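Local coordinates for protein gamma-glutamyl-gamma-aminobutyraldehyde dehydrogenase (Burkholderia cenocepacia, PDB 4LIH) that probably oxidises aldehydes such as gamma-glutamyl-gamma-aminobutyraldehyde to the corresponding acids with NAD(P)+ as hydride acceptor, as a member of the aldehyde dehydrogenase family, at residues A[98-112]-A[206-218]. Sequence-based numbering, arbitrary orientation. Where two conformers were deposited one is given.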
loop_
_atom_site.group_PDB
_atom_site.type_symbol
_atom_site.label_atom_id
_atom_site.label_comp_id
_atom_site.label_asym_id
_atom_site.label_seq_id
_atom_site.Cartn_x
_atom_site.Cartn_y
_atom_site.Cartn_z
ATOM N N TRP A 98 1.342 -15.082 24.667
ATOM C CA TRP A 98 1.924 -14.232 25.709
ATOM C C TRP A 98 0.909 -13.193 26.156
ATOM O O TRP A 98 0.669 -13.005 27.358
ATOM C CB TRP A 98 3.184 -13.574 25.162
ATOM C CG TRP A 98 3.947 -12.716 26.089
ATOM C CD1 TRP A 98 4.002 -12.780 27.444
ATOM C CD2 TRP A 98 4.867 -11.711 25.689
ATOM N NE1 TRP A 98 4.911 -11.854 27.919
ATOM C CE2 TRP A 98 5.413 -11.150 26.852
ATOM C CE3 TRP A 98 5.236 -11.194 24.446
ATOM C CZ2 TRP A 98 6.366 -10.145 26.813
ATOM C CZ3 TRP A 98 6.165 -10.169 24.417
ATOM C CH2 TRP A 98 6.729 -9.676 25.588
ATOM N N ALA A 99 0.253 -12.580 25.180
ATOM C CA ALA A 99 -0.794 -11.639 25.447
ATOM C C ALA A 99 -1.951 -12.265 26.208
ATOM O O ALA A 99 -2.454 -11.654 27.158
ATOM C CB ALA A 99 -1.314 -11.048 24.150
ATOM N N ALA A 100 -2.371 -13.447 25.790
ATOM C CA ALA A 100 -3.388 -14.225 26.556
ATOM C C ALA A 100 -2.969 -14.405 28.018
ATOM O O ALA A 100 -3.786 -14.259 28.938
ATOM C CB ALA A 100 -3.640 -15.571 25.914
ATOM N N LEU A 101 -1.698 -14.747 28.227
ATOM C CA LEU A 101 -1.172 -14.854 29.579
ATOM C C LEU A 101 -1.240 -13.530 30.321
ATOM O O LEU A 101 -1.657 -13.492 31.491
ATOM C CB LEU A 101 0.245 -15.415 29.602
ATOM C CG LEU A 101 0.359 -16.922 29.328
ATOM C CD1 LEU A 101 1.794 -17.271 29.017
ATOM C CD2 LEU A 101 -0.119 -17.763 30.492
ATOM N N MET A 102 -0.857 -12.435 29.672
ATOM C CA MET A 102 -0.963 -11.140 30.330
ATOM C C MET A 102 -2.401 -10.940 30.800
ATOM O O MET A 102 -2.634 -10.492 31.922
ATOM C CB MET A 102 -0.594 -9.986 29.419
ATOM C CG MET A 102 0.851 -9.959 28.997
ATOM S SD MET A 102 1.185 -8.474 27.989
ATOM C CE MET A 102 2.695 -9.059 27.304
ATOM N N ARG A 103 -3.347 -11.278 29.942
ATOM C CA ARG A 103 -4.733 -11.116 30.258
ATOM C C ARG A 103 -5.176 -12.045 31.414
ATOM O O ARG A 103 -5.942 -11.631 32.290
ATOM C CB ARG A 103 -5.591 -11.329 29.000
ATOM C CG ARG A 103 -5.420 -10.211 28.002
ATOM C CD ARG A 103 -6.370 -10.356 26.816
ATOM N NE ARG A 103 -6.111 -9.343 25.785
ATOM C CZ ARG A 103 -6.571 -8.087 25.801
ATOM N NH1 ARG A 103 -7.343 -7.616 26.798
ATOM N NH2 ARG A 103 -6.256 -7.275 24.805
ATOM N N GLU A 104 -4.687 -13.274 31.420
ATOM C CA GLU A 104 -4.974 -14.219 32.493
ATOM C C GLU A 104 -4.430 -13.702 33.842
ATOM O O GLU A 104 -5.020 -13.916 34.898
ATOM C CB GLU A 104 -4.331 -15.571 32.209
ATOM C CG GLU A 104 -5.025 -16.410 31.155
ATOM C CD GLU A 104 -4.272 -17.698 30.931
ATOM O OE1 GLU A 104 -3.838 -18.273 31.935
ATOM O OE2 GLU A 104 -4.099 -18.107 29.763
ATOM N N HIS A 105 -3.290 -13.037 33.792
ATOM C CA HIS A 105 -2.674 -12.452 34.977
ATOM C C HIS A 105 -2.982 -10.956 35.111
ATOM O O HIS A 105 -2.248 -10.217 35.764
ATOM C CB HIS A 105 -1.170 -12.688 34.926
ATOM C CG HIS A 105 -0.790 -14.133 35.033
ATOM N ND1 HIS A 105 -0.479 -14.724 36.242
ATOM C CD2 HIS A 105 -0.688 -15.110 34.101
ATOM C CE1 HIS A 105 -0.188 -15.998 36.048
ATOM N NE2 HIS A 105 -0.303 -16.259 34.758
ATOM N N LEU A 106 -4.084 -10.512 34.523
ATOM C CA LEU A 106 -4.370 -9.081 34.521
ATOM C C LEU A 106 -4.429 -8.464 35.926
ATOM O O LEU A 106 -3.923 -7.357 36.110
ATOM C CB LEU A 106 -5.643 -8.743 33.748
ATOM C CG LEU A 106 -5.970 -7.238 33.783
ATOM C CD1 LEU A 106 -6.375 -6.705 32.424
ATOM C CD2 LEU A 106 -7.041 -6.945 34.802
ATOM N N ASP A 107 -5.088 -9.129 36.889
ATOM C CA ASP A 107 -5.202 -8.565 38.256
ATOM C C ASP A 107 -3.821 -8.373 38.909
ATOM O O ASP A 107 -3.546 -7.304 39.439
ATOM C CB ASP A 107 -6.078 -9.422 39.189
ATOM C CG ASP A 107 -7.543 -9.380 38.820
ATOM O OD1 ASP A 107 -7.969 -8.591 37.979
ATOM O OD2 ASP A 107 -8.302 -10.163 39.398
ATOM N N GLU A 108 -2.975 -9.392 38.839
ATOM C CA GLU A 108 -1.605 -9.324 39.358
ATOM C C GLU A 108 -0.795 -8.195 38.698
ATOM O O GLU A 108 -0.129 -7.409 39.384
ATOM C CB GLU A 108 -0.868 -10.644 39.161
ATOM C CG GLU A 108 0.503 -10.687 39.792
ATOM C CD GLU A 108 1.339 -11.855 39.345
ATOM O OE1 GLU A 108 0.871 -12.669 38.512
ATOM O OE2 GLU A 108 2.473 -11.963 39.831
ATOM N N LEU A 109 -0.898 -8.098 37.379
ATOM C CA LEU A 109 -0.100 -7.122 36.639
ATOM C C LEU A 109 -0.611 -5.709 36.934
ATOM O O LEU A 109 0.155 -4.769 37.079
ATOM C CB LEU A 109 -0.150 -7.419 35.141
ATOM C CG LEU A 109 0.629 -8.627 34.668
ATOM C CD1 LEU A 109 0.308 -8.926 33.211
ATOM C CD2 LEU A 109 2.122 -8.404 34.870
ATOM N N SER A 110 -1.920 -5.564 36.946
ATOM C CA SER A 110 -2.530 -4.294 37.306
ATOM C C SER A 110 -2.113 -3.861 38.724
ATOM O O SER A 110 -1.756 -2.690 38.940
ATOM C CB SER A 110 -4.029 -4.391 37.183
ATOM O OG SER A 110 -4.421 -4.664 35.859
ATOM N N LEU A 111 -2.129 -4.795 39.674
ATOM C CA LEU A 111 -1.770 -4.460 41.073
ATOM C C LEU A 111 -0.281 -4.120 41.214
ATOM O O LEU A 111 0.082 -3.191 41.917
ATOM C CB LEU A 111 -2.226 -5.574 42.032
ATOM C CG LEU A 111 -1.816 -5.429 43.524
ATOM C CD1 LEU A 111 -2.513 -4.243 44.193
ATOM C CD2 LEU A 111 -2.142 -6.721 44.250
ATOM N N LEU A 112 0.593 -4.857 40.530
ATOM C CA LEU A 112 2.006 -4.528 40.497
ATOM C C LEU A 112 2.248 -3.112 39.978
ATOM O O LEU A 112 3.018 -2.375 40.596
ATOM C CB LEU A 112 2.784 -5.516 39.625
ATOM C CG LEU A 112 2.938 -6.904 40.171
ATOM C CD1 LEU A 112 3.449 -7.814 39.067
ATOM C CD2 LEU A 112 3.933 -6.876 41.338
ATOM N N LEU A 206 8.723 -3.475 38.085
ATOM C CA LEU A 206 8.049 -4.760 38.406
ATOM C C LEU A 206 7.273 -5.461 37.263
ATOM O O LEU A 206 7.418 -6.694 37.077
ATOM C CB LEU A 206 7.141 -4.634 39.653
ATOM C CG LEU A 206 7.848 -4.145 40.953
ATOM C CD1 LEU A 206 6.896 -4.103 42.132
ATOM C CD2 LEU A 206 9.031 -5.036 41.244
ATOM N N THR A 207 6.435 -4.730 36.541
ATOM C CA THR A 207 5.652 -5.362 35.466
ATOM C C THR A 207 6.549 -5.850 34.332
ATOM O O THR A 207 6.255 -6.868 33.724
ATOM C CB THR A 207 4.463 -4.505 34.948
ATOM O OG1 THR A 207 4.894 -3.199 34.513
ATOM C CG2 THR A 207 3.414 -4.382 36.014
ATOM N N ALA A 208 7.637 -5.128 34.055
ATOM C CA ALA A 208 8.600 -5.542 33.049
ATOM C C ALA A 208 9.127 -6.926 33.388
ATOM O O ALA A 208 9.133 -7.842 32.555
ATOM C CB ALA A 208 9.767 -4.564 33.001
ATOM N N ILE A 209 9.626 -7.023 34.624
ATOM C CA ILE A 209 10.128 -8.270 35.171
ATOM C C ILE A 209 9.069 -9.351 35.056
ATOM O O ILE A 209 9.347 -10.435 34.549
ATOM C CB ILE A 209 10.590 -8.101 36.646
ATOM C CG1 ILE A 209 11.821 -7.195 36.727
ATOM C CG2 ILE A 209 10.891 -9.469 37.249
ATOM C CD1 ILE A 209 12.358 -6.899 38.107
ATOM N N ARG A 210 7.862 -9.072 35.522
ATOM C CA ARG A 210 6.796 -10.067 35.502
ATOM C C ARG A 210 6.497 -10.591 34.095
ATOM O O ARG A 210 6.410 -11.815 33.904
ATOM C CB ARG A 210 5.510 -9.535 36.169
ATOM C CG ARG A 210 4.421 -10.578 36.409
ATOM C CD ARG A 210 4.967 -11.708 37.283
ATOM N NE ARG A 210 3.964 -12.766 37.542
ATOM C CZ ARG A 210 3.958 -14.007 37.046
ATOM N NH1 ARG A 210 4.925 -14.481 36.276
ATOM N NH2 ARG A 210 2.960 -14.814 37.354
ATOM N N VAL A 211 6.370 -9.700 33.107
ATOM C CA VAL A 211 5.977 -10.115 31.740
ATOM C C VAL A 211 7.084 -10.907 31.040
ATOM O O VAL A 211 6.825 -11.676 30.090
ATOM C CB VAL A 211 5.486 -8.960 30.826
ATOM C CG1 VAL A 211 4.259 -8.274 31.414
ATOM C CG2 VAL A 211 6.571 -7.944 30.508
ATOM N N ALA A 212 8.309 -10.730 31.536
ATOM C CA ALA A 212 9.465 -11.488 31.047
ATOM C C ALA A 212 9.289 -12.968 31.342
ATOM O O ALA A 212 9.552 -13.798 30.488
ATOM C CB ALA A 212 10.746 -10.992 31.701
ATOM N N GLN A 213 8.843 -13.251 32.569
ATOM C CA GLN A 213 8.563 -14.599 33.023
ATOM C C GLN A 213 7.463 -15.212 32.161
ATOM O O GLN A 213 7.596 -16.329 31.663
ATOM C CB GLN A 213 8.151 -14.580 34.503
ATOM C CG GLN A 213 9.256 -14.114 35.449
ATOM C CD GLN A 213 8.863 -14.180 36.922
ATOM O OE1 GLN A 213 7.938 -13.501 37.365
ATOM N NE2 GLN A 213 9.608 -14.971 37.696
ATOM N N LEU A 214 6.399 -14.441 31.956
ATOM C CA LEU A 214 5.270 -14.863 31.118
ATOM C C LEU A 214 5.697 -15.065 29.673
ATOM O O LEU A 214 5.249 -15.986 29.037
ATOM C CB LEU A 214 4.118 -13.880 31.210
ATOM C CG LEU A 214 3.537 -13.696 32.607
ATOM C CD1 LEU A 214 2.495 -12.597 32.512
ATOM C CD2 LEU A 214 2.966 -14.991 33.227
ATOM N N ALA A 215 6.635 -14.260 29.193
ATOM C CA ALA A 215 7.137 -14.398 27.822
ATOM C C ALA A 215 7.779 -15.765 27.600
ATOM O O ALA A 215 7.486 -16.453 26.619
ATOM C CB ALA A 215 8.146 -13.292 27.512
ATOM N N PHE A 216 8.662 -16.140 28.503
ATOM C CA PHE A 216 9.302 -17.441 28.451
ATOM C C PHE A 216 8.272 -18.574 28.608
ATOM O O PHE A 216 8.340 -19.568 27.896
ATOM C CB PHE A 216 10.408 -17.552 29.522
ATOM C CG PHE A 216 11.225 -18.824 29.418
ATOM C CD1 PHE A 216 12.124 -19.007 28.368
ATOM C CD2 PHE A 216 11.085 -19.840 30.345
ATOM C CE1 PHE A 216 12.890 -20.170 28.254
ATOM C CE2 PHE A 216 11.824 -21.033 30.212
ATOM C CZ PHE A 216 12.721 -21.185 29.163
ATOM N N GLU A 217 7.313 -18.403 29.509
ATOM C CA GLU A 217 6.223 -19.368 29.677
ATOM C C GLU A 217 5.433 -19.582 28.360
ATOM O O GLU A 217 4.976 -20.680 28.061
ATOM C CB GLU A 217 5.271 -18.870 30.770
ATOM C CG GLU A 217 4.225 -19.889 31.172
ATOM C CD GLU A 217 3.268 -19.363 32.224
ATOM O OE1 GLU A 217 3.672 -18.512 33.006
ATOM O OE2 GLU A 217 2.134 -19.873 32.318
ATOM N N ALA A 218 5.282 -18.516 27.583
ATOM C CA ALA A 218 4.509 -18.569 26.339
ATOM C C ALA A 218 5.267 -19.173 25.175
ATOM O O ALA A 218 4.657 -19.427 24.121
ATOM C CB ALA A 218 4.059 -17.163 25.961
HETATM O O HOH W 1 0.643 -18.628 34.002
#
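The carbonyl oxygen V211 O takes two donors, the indole W98 NE1 at 2.9 Å and the helical amide A215 N, which arrive from opposite faces of its plane. With W98 CG anti to the backbone N (chi1 -178°), the indole lies against helix 206-218, the crossover between parallel strands 195-199 and 225-227: A215 CA stands over one face, 3.6 Å from the five-membered ring centroid and 20° off its normal, a CH-pi contact, while M102 CE covers the other face. A218, V211 and L214 complete the hole for this knob; F186 of helix 178-191 and F225 also meet the indole.

L214 is the reciprocal knob, set among W98, L101, M102 and L109; its CD2 sits over the imidazole of H105, 4.0 Å from the ring centroid. H105, where helices 88-104 and 106-117 meet, binds a water through NE2 at 2.7 Å, and that water donates to E217 OE2.

Farther along 98-112, R210 bends at chi2 to grip E108 side-on. R210 NE lies 2.8 Å from E108 OE2, reaching it from above the carboxylate plane, and R210 NH2 bonds E108 OE1 on its syn lone pair at 3.2 Å; the two planes are 54° apart. R210 CG packs 3.5 Å from L109 CD2.

Helix 206-218, nearly antiparallel to 106-112 but more oblique to 98-104, thus uses adjacent residues, the V211 carbonyl and R210 side chain, to hold W98 and E108, ten residues apart; the two-nitrogen grip should restrict guanidinium rotation.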